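PDB 5EDX: CD8 alpha antigen from Sus scrofa, which probably serves as a T-cell co-receptor that binds MHC class I, forming a homodimer through its immunoglobulin V-set domains. Local coordinates for residues 2-7 with 103-108; 31-37 with 47-53; 65-69 with 80-85. All coordinates share one frame. Residues are numbered along the deposited sequence.

Overall arrangement
The three contacts belong to one immunoglobulin V-set domain. Contact 2 pairs strands 33-38 and 47-52 in the sheet that also carries strand 101-111; contact 3 is the hairpin of strands 68-73 and 76-81 in the other sheet; contact 1 bridges the two sheets, packing 3-5 on 101-111. Contact 1 brings together segments near the two termini, and contacts 2 and 3 follow each other between them in sequence. Contacts 1 and 2 (centres about 13 Å apart) touch through M108 on W35, contacts 2 and 3 (centres about 15 Å) through M50 on S69; contacts 1 and 3 (centres about 20 Å) do not touch. Contacts 1 and 2 face the second subunit; contact 3 touches no other chain of the assembly.

Contact 1. Residues 2-7 with 103-108; sequences LFRTSP and YFSNFM
This is a side-chain packing contact between the N-terminal edge strand of one sheet, 3-5, and the G strand of the other, 101-111, where the latter is interrupted. The two segments run in nearly the same direction, 4° apart end to end, and F3 CA lies 5.6 Å from S105 CA. No hydrogen bond joins them directly: the backbone of 2-7 bonds to M25, E23 and R21, while Y103 and S105 bond to F96 and C94. Both segments are largely extended. F3 (chi1 m) points toward 103-108 and lays one ring face on S105, whose CB is 3.9 Å from the ring centroid in a CH-pi contact; F3 CE1 is 3.4 Å from S105 N. At one end L2 (chi1 t, chi2 p) brings CD2 to 3.3 Å from Y103 CB. At the other, M108 (m, t, m) brings SD to 3.7 Å from T5 CB and 3.8 Å from S6 OG, a hydroxyl that is hydrogen-bonded to R21 N. Water 1 lies 2.6 Å from T5 OG1 and accepts a weak bond from N106 ND2 at 3.2 Å. In this homodimer N106 OD1 bonds to K45 of the second subunit, and F104 packs on L36 of that subunit. The contact closes the sandwich beside the split first strand of the V-type fold, in which 3-5 pairs with 18-24 and 9-11 crosses over to run parallel to 101-111.

Contact 2. Residues 31-37 with 47-53; sequences TSCSWLY and IFLMYLS
The C-C' hairpin of the V-set domain is built here, strands 33-37 and 47-52 running antiparallel at 170° with axes 4.7 Å apart. C33 pairs with L52 (C33 N to L52 O 3.0 Å, L52 N to C33 O 2.8 Å) and Y37 with I47 (Y37 N to I47 O 3.0 Å, I47 N to Y37 O 2.8 Å). The non-hydrogen-bonded pairs are S34-Y51 (CA-CA 4.3 Å) and L36-F48 (CA-CA 4.8 Å). Between them a classic beta bulge sets L49 and M50 opposite W35: M50 O accepts from W35 N at 2.9 Å, and L49 N, phi/psi -101/-53, donates to W35 O at 2.9 Å. C33 and W35 (chi1 m) both pack on the C22-C94 disulfide; W35 CD1 meets L52 CD1 at 3.7 Å, and M50 SD makes an oblique Met-aromatic contact, 5.4 Å from the W35 five-membered ring centroid. Apart from the bulge, side chains alternate between a largely apolar face around W35 and a mixed one, S34, L36, F48 and Y51, packing on the second subunit.

Contact 3. Residues 65-69 with 80-85; sequences TRYIS and ILHRFR
Strands 68-69 and 80-81 are antiparallel, with I68 opposite L81 as a non-hydrogen-bonded pair (CA-CA 4.9 Å) and S69 opposite I80 as a hydrogen-bonded pair (CA-CA 5.3 Å). S69 N donates to I80 O at 3.1 Å and I80 N to S69 O at 2.8 Å. Beyond the strands, Y67 O accepts from H82 N at 2.8 Å before the two segments diverge, Y67 at phi/psi -107/-32 and H82 at -71/-35. Y67 O also accepts from water 3 at 2.9 Å, and that water takes R83 N at 3.2 Å. On the face of I68 and L81, I68 CG1 meets L81 CD2 at 4.0 Å. R85 (m, t, m) folds back so that its guanidinium lies flat on the Y67 ring, centres 4.4 Å apart and planes at 5°, while R85 CD makes a CH-pi contact 4.0 Å from the ring centroid. Water 4 lies 2.9 Å from Y67 OH and accepts from R83 NH1 at 3.0 Å. At this open end of the D-E hairpin the R85-Y67 stack links the segments by side chains where the ladder has ended, the arginine's charge balanced by its salt bridge to D88 while its flat face covers the tyrosine.

Contact 1. Residues 2-7 with 103-108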
loop_
_atom_site.group_PDB
_atom_site.type_symbol
_atom_site.label_atom_id
_atom_site.label_comp_id
_atom_site.label_asym_id
_atom_site.label_seq_id
_atom_site.Cartn_x
_atom_site.Cartn_y
_atom_site.Cartn_z
ATOM N N LEU A 2 9.477 4.970 11.916
ATOM C CA LEU A 2 8.358 4.314 12.578
ATOM C C LEU A 2 8.566 2.802 12.680
ATOM O O LEU A 2 8.216 2.181 13.691
ATOM C CB LEU A 2 7.067 4.610 11.820
ATOM C CG LEU A 2 5.808 3.912 12.335
ATOM C CD1 LEU A 2 5.466 4.381 13.741
ATOM C CD2 LEU A 2 4.648 4.145 11.396
ATOM N N PHE A 3 9.128 2.218 11.624
ATOM C CA PHE A 3 9.380 0.779 11.562
ATOM C C PHE A 3 10.865 0.467 11.601
ATOM O O PHE A 3 11.688 1.232 11.095
ATOM C CB PHE A 3 8.868 0.196 10.244
ATOM C CG PHE A 3 7.381 0.200 10.093
ATOM C CD1 PHE A 3 6.760 1.173 9.334
ATOM C CD2 PHE A 3 6.612 -0.798 10.664
ATOM C CE1 PHE A 3 5.386 1.165 9.167
ATOM C CE2 PHE A 3 5.243 -0.813 10.499
ATOM C CZ PHE A 3 4.630 0.173 9.755
ATOM N N ARG A 4 11.197 -0.682 12.175
ATOM C CA ARG A 4 12.508 -1.291 11.984
ATOM C C ARG A 4 12.297 -2.717 11.484
ATOM O O ARG A 4 11.571 -3.495 12.101
ATOM C CB ARG A 4 13.303 -1.296 13.293
ATOM C CG ARG A 4 13.844 0.076 13.676
ATOM C CD ARG A 4 14.572 0.043 15.009
ATOM N NE ARG A 4 15.637 -0.953 15.064
ATOM C CZ ARG A 4 16.837 -0.805 14.510
ATOM N NH1 ARG A 4 17.743 -1.767 14.632
ATOM N NH2 ARG A 4 17.135 0.296 13.830
ATOM N N THR A 5 12.925 -3.063 10.369
ATOM C CA THR A 5 12.680 -4.377 9.781
ATOM C C THR A 5 13.909 -5.270 9.858
ATOM O O THR A 5 15.005 -4.809 10.183
ATOM C CB THR A 5 12.231 -4.257 8.316
ATOM O OG1 THR A 5 13.320 -3.788 7.510
ATOM C CG2 THR A 5 11.066 -3.289 8.192
ATOM N N SER A 6 13.720 -6.554 9.568
ATOM C CA SER A 6 14.846 -7.466 9.420
ATOM C C SER A 6 15.513 -7.125 8.090
ATOM O O SER A 6 14.973 -6.329 7.321
ATOM C CB SER A 6 14.359 -8.914 9.462
ATOM O OG SER A 6 13.194 -9.070 8.679
ATOM N N PRO A 7 16.698 -7.702 7.814
ATOM C CA PRO A 7 17.426 -7.347 6.589
ATOM C C PRO A 7 16.510 -7.226 5.368
ATOM O O PRO A 7 15.653 -8.085 5.140
ATOM C CB PRO A 7 18.414 -8.505 6.436
ATOM C CG PRO A 7 18.729 -8.880 7.852
ATOM C CD PRO A 7 17.446 -8.678 8.630
ATOM N N TYR A 103 1.054 4.469 7.114
ATOM C CA TYR A 103 2.504 4.372 7.141
ATOM C C TYR A 103 2.956 3.031 6.584
ATOM O O TYR A 103 2.294 2.019 6.792
ATOM C CB TYR A 103 3.016 4.487 8.578
ATOM C CG TYR A 103 2.787 5.843 9.202
ATOM C CD1 TYR A 103 3.766 6.819 9.151
ATOM C CD2 TYR A 103 1.588 6.143 9.834
ATOM C CE1 TYR A 103 3.561 8.066 9.720
ATOM C CE2 TYR A 103 1.373 7.386 10.404
ATOM C CZ TYR A 103 2.363 8.339 10.343
ATOM O OH TYR A 103 2.155 9.574 10.910
ATOM N N PHE A 104 4.092 3.020 5.897
ATOM C CA PHE A 104 4.605 1.778 5.319
ATOM C C PHE A 104 6.046 1.534 5.728
ATOM O O PHE A 104 6.847 2.462 5.737
ATOM C CB PHE A 104 4.532 1.830 3.790
ATOM C CG PHE A 104 3.159 2.109 3.262
ATOM C CD1 PHE A 104 2.238 1.087 3.119
ATOM C CD2 PHE A 104 2.786 3.394 2.907
ATOM C CE1 PHE A 104 0.968 1.339 2.630
ATOM C CE2 PHE A 104 1.513 3.653 2.415
ATOM C CZ PHE A 104 0.605 2.627 2.280
ATOM N N SER A 105 6.384 0.286 6.046
ATOM C CA SER A 105 7.781 -0.075 6.266
ATOM C C SER A 105 8.489 -0.141 4.924
ATOM O O SER A 105 7.844 -0.258 3.886
ATOM C CB SER A 105 7.900 -1.440 6.946
ATOM O OG SER A 105 7.677 -2.489 6.014
ATOM N N ASN A 106 9.815 -0.075 4.951
ATOM C CA ASN A 106 10.610 -0.382 3.767
ATOM C C ASN A 106 10.277 -1.778 3.263
ATOM O O ASN A 106 9.861 -2.645 4.039
ATOM C CB ASN A 106 12.104 -0.319 4.089
ATOM C CG ASN A 106 12.581 1.091 4.367
ATOM O OD1 ASN A 106 11.843 2.057 4.175
ATOM N ND2 ASN A 106 13.822 1.216 4.817
ATOM N N PHE A 107 10.467 -1.985 1.965
ATOM C CA PHE A 107 10.313 -3.298 1.353
ATOM C C PHE A 107 11.352 -4.279 1.886
ATOM O O PHE A 107 12.522 -3.935 2.053
ATOM C CB PHE A 107 10.499 -3.189 -0.165
ATOM C CG PHE A 107 9.259 -2.783 -0.914
ATOM C CD1 PHE A 107 8.105 -2.417 -0.244
ATOM C CD2 PHE A 107 9.254 -2.777 -2.306
ATOM C CE1 PHE A 107 6.970 -2.050 -0.944
ATOM C CE2 PHE A 107 8.122 -2.412 -3.008
ATOM C CZ PHE A 107 6.979 -2.054 -2.334
ATOM N N MET A 108 10.917 -5.505 2.145
ATOM C CA MET A 108 11.832 -6.621 2.324
ATOM C C MET A 108 11.679 -7.474 1.070
ATOM O O MET A 108 10.623 -8.057 0.837
ATOM C CB MET A 108 11.477 -7.409 3.584
ATOM C CG MET A 108 11.907 -6.705 4.883
ATOM S SD MET A 108 10.943 -7.122 6.354
ATOM C CE MET A 108 9.430 -6.233 6.021
HETATM O O HOH W 1 14.184 -1.648 6.306
#

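Contact 2. Residues 31-37 with 47-53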
loop_
_atom_site.group_PDB
_atom_site.type_symbol
_atom_site.label_atom_id
_atom_site.label_comp_id
_atom_site.label_asym_id
_atom_site.label_seq_id
_atom_site.Cartn_x
_atom_site.Cartn_y
_atom_site.Cartn_z
ATOM N N THR A 31 -1.486 -1.086 19.268
ATOM C CA THR A 31 -0.671 -1.135 18.055
ATOM C C THR A 31 -1.020 -2.340 17.187
ATOM O O THR A 31 -1.096 -3.469 17.664
ATOM C CB THR A 31 0.834 -1.153 18.390
ATOM O OG1 THR A 31 1.173 0.064 19.068
ATOM C CG2 THR A 31 1.677 -1.265 17.128
ATOM N N SER A 32 -1.230 -2.088 15.904
ATOM C CA SER A 32 -1.566 -3.153 14.979
ATOM C C SER A 32 -0.702 -2.992 13.755
ATOM O O SER A 32 -0.099 -1.941 13.542
ATOM C CB SER A 32 -3.041 -3.067 14.592
ATOM O OG SER A 32 -3.286 -1.898 13.825
ATOM N N CYS A 33 -0.640 -4.036 12.943
ATOM C CA CYS A 33 0.177 -4.006 11.751
ATOM C C CYS A 33 -0.414 -4.942 10.705
ATOM O O CYS A 33 -0.896 -6.023 11.033
ATOM C CB CYS A 33 1.598 -4.438 12.103
ATOM S SG CYS A 33 2.817 -4.102 10.828
ATOM N N SER A 34 -0.399 -4.514 9.448
ATOM C CA SER A 34 -0.862 -5.361 8.360
ATOM C C SER A 34 0.314 -5.727 7.474
ATOM O O SER A 34 1.113 -4.869 7.118
ATOM C CB SER A 34 -1.915 -4.633 7.528
ATOM O OG SER A 34 -3.080 -4.397 8.291
ATOM N N TRP A 35 0.423 -7.002 7.130
ATOM C CA TRP A 35 1.423 -7.439 6.164
ATOM C C TRP A 35 0.857 -7.317 4.752
ATOM O O TRP A 35 -0.242 -7.792 4.477
ATOM C CB TRP A 35 1.839 -8.885 6.436
ATOM C CG TRP A 35 2.824 -9.033 7.555
ATOM C CD1 TRP A 35 2.564 -9.460 8.828
ATOM C CD2 TRP A 35 4.224 -8.746 7.502
ATOM N NE1 TRP A 35 3.725 -9.459 9.571
ATOM C CE2 TRP A 35 4.758 -9.030 8.778
ATOM C CE3 TRP A 35 5.082 -8.283 6.499
ATOM C CZ2 TRP A 35 6.108 -8.864 9.070
ATOM C CZ3 TRP A 35 6.420 -8.122 6.789
ATOM C CH2 TRP A 35 6.923 -8.408 8.067
ATOM N N LEU A 36 1.622 -6.674 3.877
ATOM C CA LEU A 36 1.258 -6.486 2.478
ATOM C C LEU A 36 2.335 -7.093 1.593
ATOM O O LEU A 36 3.468 -7.296 2.018
ATOM C CB LEU A 36 1.117 -4.999 2.154
ATOM C CG LEU A 36 0.162 -4.201 3.044
ATOM C CD1 LEU A 36 0.187 -2.724 2.648
ATOM C CD2 LEU A 36 -1.255 -4.766 2.954
ATOM N N TYR A 37 1.968 -7.376 0.354
ATOM C CA TYR A 37 2.883 -7.982 -0.604
ATOM C C TYR A 37 2.720 -7.298 -1.952
ATOM O O TYR A 37 1.609 -6.932 -2.335
ATOM C CB TYR A 37 2.570 -9.473 -0.721
ATOM C CG TYR A 37 3.172 -10.172 -1.921
ATOM C CD1 TYR A 37 4.512 -10.543 -1.943
ATOM C CD2 TYR A 37 2.382 -10.498 -3.016
ATOM C CE1 TYR A 37 5.058 -11.211 -3.059
ATOM C CE2 TYR A 37 2.908 -11.155 -4.118
ATOM C CZ TYR A 37 4.242 -11.512 -4.133
ATOM O OH TYR A 37 4.749 -12.169 -5.238
ATOM N N ILE A 47 -1.118 -6.552 -2.273
ATOM C CA ILE A 47 -2.022 -7.605 -1.855
ATOM C C ILE A 47 -2.015 -7.664 -0.326
ATOM O O ILE A 47 -0.958 -7.749 0.290
ATOM C CB ILE A 47 -1.555 -8.948 -2.445
ATOM C CG1 ILE A 47 -1.611 -8.880 -3.979
ATOM C CG2 ILE A 47 -2.403 -10.104 -1.924
ATOM C CD1 ILE A 47 -0.918 -10.022 -4.676
ATOM N N PHE A 48 -3.196 -7.588 0.279
ATOM C CA PHE A 48 -3.331 -7.704 1.727
ATOM C C PHE A 48 -3.117 -9.159 2.142
ATOM O O PHE A 48 -3.746 -10.062 1.593
ATOM C CB PHE A 48 -4.723 -7.217 2.162
ATOM C CG PHE A 48 -5.044 -7.466 3.620
ATOM C CD1 PHE A 48 -4.578 -6.609 4.607
ATOM C CD2 PHE A 48 -5.840 -8.540 3.994
ATOM C CE1 PHE A 48 -4.886 -6.833 5.949
ATOM C CE2 PHE A 48 -6.148 -8.770 5.334
ATOM C CZ PHE A 48 -5.669 -7.912 6.306
ATOM N N LEU A 49 -2.230 -9.390 3.105
ATOM C CA LEU A 49 -2.013 -10.746 3.612
ATOM C C LEU A 49 -2.719 -10.983 4.947
ATOM O O LEU A 49 -3.483 -11.939 5.084
ATOM C CB LEU A 49 -0.523 -11.054 3.738
ATOM C CG LEU A 49 0.306 -10.921 2.463
ATOM C CD1 LEU A 49 1.771 -11.178 2.786
ATOM C CD2 LEU A 49 -0.201 -11.889 1.388
ATOM N N MET A 50 -2.468 -10.119 5.928
ATOM C CA MET A 50 -3.120 -10.260 7.231
ATOM C C MET A 50 -2.990 -9.018 8.091
ATOM O O MET A 50 -2.108 -8.184 7.881
ATOM C CB MET A 50 -2.537 -11.448 7.992
ATOM C CG MET A 50 -1.089 -11.248 8.391
ATOM S SD MET A 50 -0.306 -12.767 8.973
ATOM C CE MET A 50 -0.204 -13.727 7.457
ATOM N N TYR A 51 -3.885 -8.918 9.066
ATOM C CA TYR A 51 -3.886 -7.841 10.039
ATOM C C TYR A 51 -3.580 -8.490 11.380
ATOM O O TYR A 51 -4.162 -9.523 11.720
ATOM C CB TYR A 51 -5.259 -7.169 10.044
ATOM C CG TYR A 51 -5.528 -6.226 11.203
ATOM C CD1 TYR A 51 -5.317 -4.858 11.078
ATOM C CD2 TYR A 51 -6.037 -6.702 12.409
ATOM C CE1 TYR A 51 -5.582 -3.993 12.123
ATOM C CE2 TYR A 51 -6.304 -5.840 13.466
ATOM C CZ TYR A 51 -6.073 -4.487 13.314
ATOM O OH TYR A 51 -6.339 -3.621 14.356
ATOM N N LEU A 52 -2.640 -7.908 12.123
ATOM C CA LEU A 52 -2.227 -8.452 13.411
ATOM C C LEU A 52 -2.370 -7.412 14.516
ATOM O O LEU A 52 -1.965 -6.265 14.356
ATOM C CB LEU A 52 -0.774 -8.921 13.350
ATOM C CG LEU A 52 -0.460 -10.012 12.321
ATOM C CD1 LEU A 52 1.043 -10.149 12.142
ATOM C CD2 LEU A 52 -1.085 -11.348 12.731
ATOM N N SER A 53 -2.952 -7.822 15.634
ATOM C CA SER A 53 -3.055 -6.958 16.808
ATOM C C SER A 53 -3.251 -7.843 18.023
ATOM O O SER A 53 -3.517 -9.034 17.884
ATOM C CB SER A 53 -4.235 -5.995 16.681
ATOM O OG SER A 53 -5.474 -6.669 16.855
HETATM O O HOH W 2 -5.805 -0.420 13.782
#

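Contact 3. Residues 65-69 with 80-85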
loop_
_atom_site.group_PDB
_atom_site.type_symbol
_atom_site.label_atom_id
_atom_site.label_comp_id
_atom_site.label_asym_id
_atom_site.label_seq_id
_atom_site.Cartn_x
_atom_site.Cartn_y
_atom_site.Cartn_z
ATOM N N THR A 65 -2.708 -20.431 4.695
ATOM C CA THR A 65 -1.880 -20.229 5.880
ATOM C C THR A 65 -0.941 -21.394 6.181
ATOM O O THR A 65 -0.163 -21.344 7.130
ATOM C CB THR A 65 -2.719 -19.870 7.132
ATOM O OG1 THR A 65 -3.696 -20.888 7.371
ATOM C CG2 THR A 65 -3.428 -18.538 6.926
ATOM N N ARG A 66 -1.009 -22.440 5.362
ATOM C CA ARG A 66 -0.028 -23.513 5.427
ATOM C C ARG A 66 1.305 -23.023 4.876
ATOM O O ARG A 66 2.358 -23.536 5.244
ATOM C CB ARG A 66 -0.504 -24.732 4.626
ATOM C CG ARG A 66 -1.741 -25.409 5.202
ATOM C CD ARG A 66 -2.283 -26.470 4.256
ATOM N NE ARG A 66 -2.664 -25.908 2.963
ATOM C CZ ARG A 66 -3.297 -26.586 2.008
ATOM N NH1 ARG A 66 -3.628 -27.856 2.201
ATOM N NH2 ARG A 66 -3.604 -25.991 0.863
ATOM N N TYR A 67 1.247 -22.032 3.986
ATOM C CA TYR A 67 2.446 -21.495 3.351
ATOM C C TYR A 67 2.837 -20.115 3.871
ATOM O O TYR A 67 4.010 -19.771 3.880
ATOM C CB TYR A 67 2.257 -21.415 1.838
ATOM C CG TYR A 67 2.240 -22.772 1.185
ATOM C CD1 TYR A 67 3.427 -23.421 0.869
ATOM C CD2 TYR A 67 1.042 -23.410 0.899
ATOM C CE1 TYR A 67 3.422 -24.674 0.274
ATOM C CE2 TYR A 67 1.026 -24.665 0.306
ATOM C CZ TYR A 67 2.216 -25.286 -0.003
ATOM O OH TYR A 67 2.205 -26.532 -0.590
ATOM N N ILE A 68 1.848 -19.317 4.259
ATOM C CA ILE A 68 2.112 -17.965 4.750
ATOM C C ILE A 68 1.346 -17.719 6.038
ATOM O O ILE A 68 0.118 -17.735 6.044
ATOM C CB ILE A 68 1.687 -16.890 3.729
ATOM C CG1 ILE A 68 2.455 -17.070 2.417
ATOM C CG2 ILE A 68 1.895 -15.484 4.319
ATOM C CD1 ILE A 68 2.135 -16.032 1.363
ATOM N N SER A 69 2.068 -17.502 7.133
ATOM C CA SER A 69 1.410 -17.156 8.391
ATOM C C SER A 69 2.149 -15.998 9.047
ATOM O O SER A 69 3.188 -15.557 8.556
ATOM C CB SER A 69 1.354 -18.363 9.329
ATOM O OG SER A 69 2.644 -18.696 9.811
ATOM N N ILE A 80 5.932 -15.481 8.144
ATOM C CA ILE A 80 6.711 -16.672 7.862
ATOM C C ILE A 80 6.272 -17.272 6.537
ATOM O O ILE A 80 5.107 -17.604 6.359
ATOM C CB ILE A 80 6.558 -17.729 8.966
ATOM C CG1 ILE A 80 7.119 -17.207 10.296
ATOM C CG2 ILE A 80 7.276 -19.011 8.563
ATOM C CD1 ILE A 80 6.123 -16.437 11.116
ATOM N N LEU A 81 7.206 -17.379 5.601
ATOM C CA LEU A 81 6.962 -18.095 4.357
ATOM C C LEU A 81 7.497 -19.501 4.610
ATOM O O LEU A 81 8.707 -19.725 4.611
ATOM C CB LEU A 81 7.703 -17.424 3.202
ATOM C CG LEU A 81 7.551 -15.902 3.081
ATOM C CD1 LEU A 81 8.422 -15.367 1.953
ATOM C CD2 LEU A 81 6.093 -15.500 2.875
ATOM N N HIS A 82 6.588 -20.437 4.861
ATOM C CA HIS A 82 6.960 -21.746 5.401
ATOM C C HIS A 82 7.697 -22.669 4.449
ATOM O O HIS A 82 8.555 -23.450 4.872
ATOM C CB HIS A 82 5.720 -22.455 5.940
ATOM C CG HIS A 82 5.241 -21.906 7.246
ATOM N ND1 HIS A 82 4.214 -20.995 7.338
ATOM C CD2 HIS A 82 5.669 -22.125 8.511
ATOM C CE1 HIS A 82 4.019 -20.683 8.610
ATOM N NE2 HIS A 82 4.893 -21.353 9.340
ATOM N N ARG A 83 7.346 -22.594 3.172
ATOM C CA ARG A 83 7.853 -23.529 2.184
ATOM C C ARG A 83 7.937 -22.758 0.878
ATOM O O ARG A 83 7.061 -22.861 0.017
ATOM C CB ARG A 83 6.882 -24.711 2.058
ATOM C CG ARG A 83 7.539 -26.061 1.828
ATOM C CD ARG A 83 6.531 -27.197 2.007
ATOM N NE ARG A 83 6.629 -27.834 3.318
ATOM C CZ ARG A 83 5.773 -28.745 3.773
ATOM N NH1 ARG A 83 4.739 -29.121 3.029
ATOM N NH2 ARG A 83 5.942 -29.278 4.975
ATOM N N PHE A 84 9.003 -21.976 0.749
ATOM C CA PHE A 84 9.088 -20.906 -0.241
ATOM C C PHE A 84 8.735 -21.374 -1.651
ATOM O O PHE A 84 9.353 -22.295 -2.191
ATOM C CB PHE A 84 10.481 -20.264 -0.194
ATOM C CG PHE A 84 10.601 -18.998 -0.997
ATOM C CD1 PHE A 84 9.964 -17.840 -0.586
ATOM C CD2 PHE A 84 11.376 -18.958 -2.145
ATOM C CE1 PHE A 84 10.076 -16.675 -1.313
ATOM C CE2 PHE A 84 11.495 -17.786 -2.879
ATOM C CZ PHE A 84 10.841 -16.647 -2.466
ATOM N N ARG A 85 7.728 -20.736 -2.234
ATOM C CA ARG A 85 7.291 -21.059 -3.586
ATOM C C ARG A 85 7.874 -20.061 -4.584
ATOM O O ARG A 85 8.238 -18.937 -4.224
ATOM C CB ARG A 85 5.761 -21.062 -3.646
ATOM C CG ARG A 85 5.116 -22.075 -2.694
ATOM C CD ARG A 85 3.622 -21.806 -2.467
ATOM N NE ARG A 85 3.388 -20.549 -1.761
ATOM C CZ ARG A 85 2.189 -20.092 -1.407
ATOM N NH1 ARG A 85 1.095 -20.792 -1.678
ATOM N NH2 ARG A 85 2.080 -18.931 -0.781
HETATM O O HOH W 3 5.865 -20.200 1.689
HETATM O O HOH W 4 3.959 -28.686 0.201
#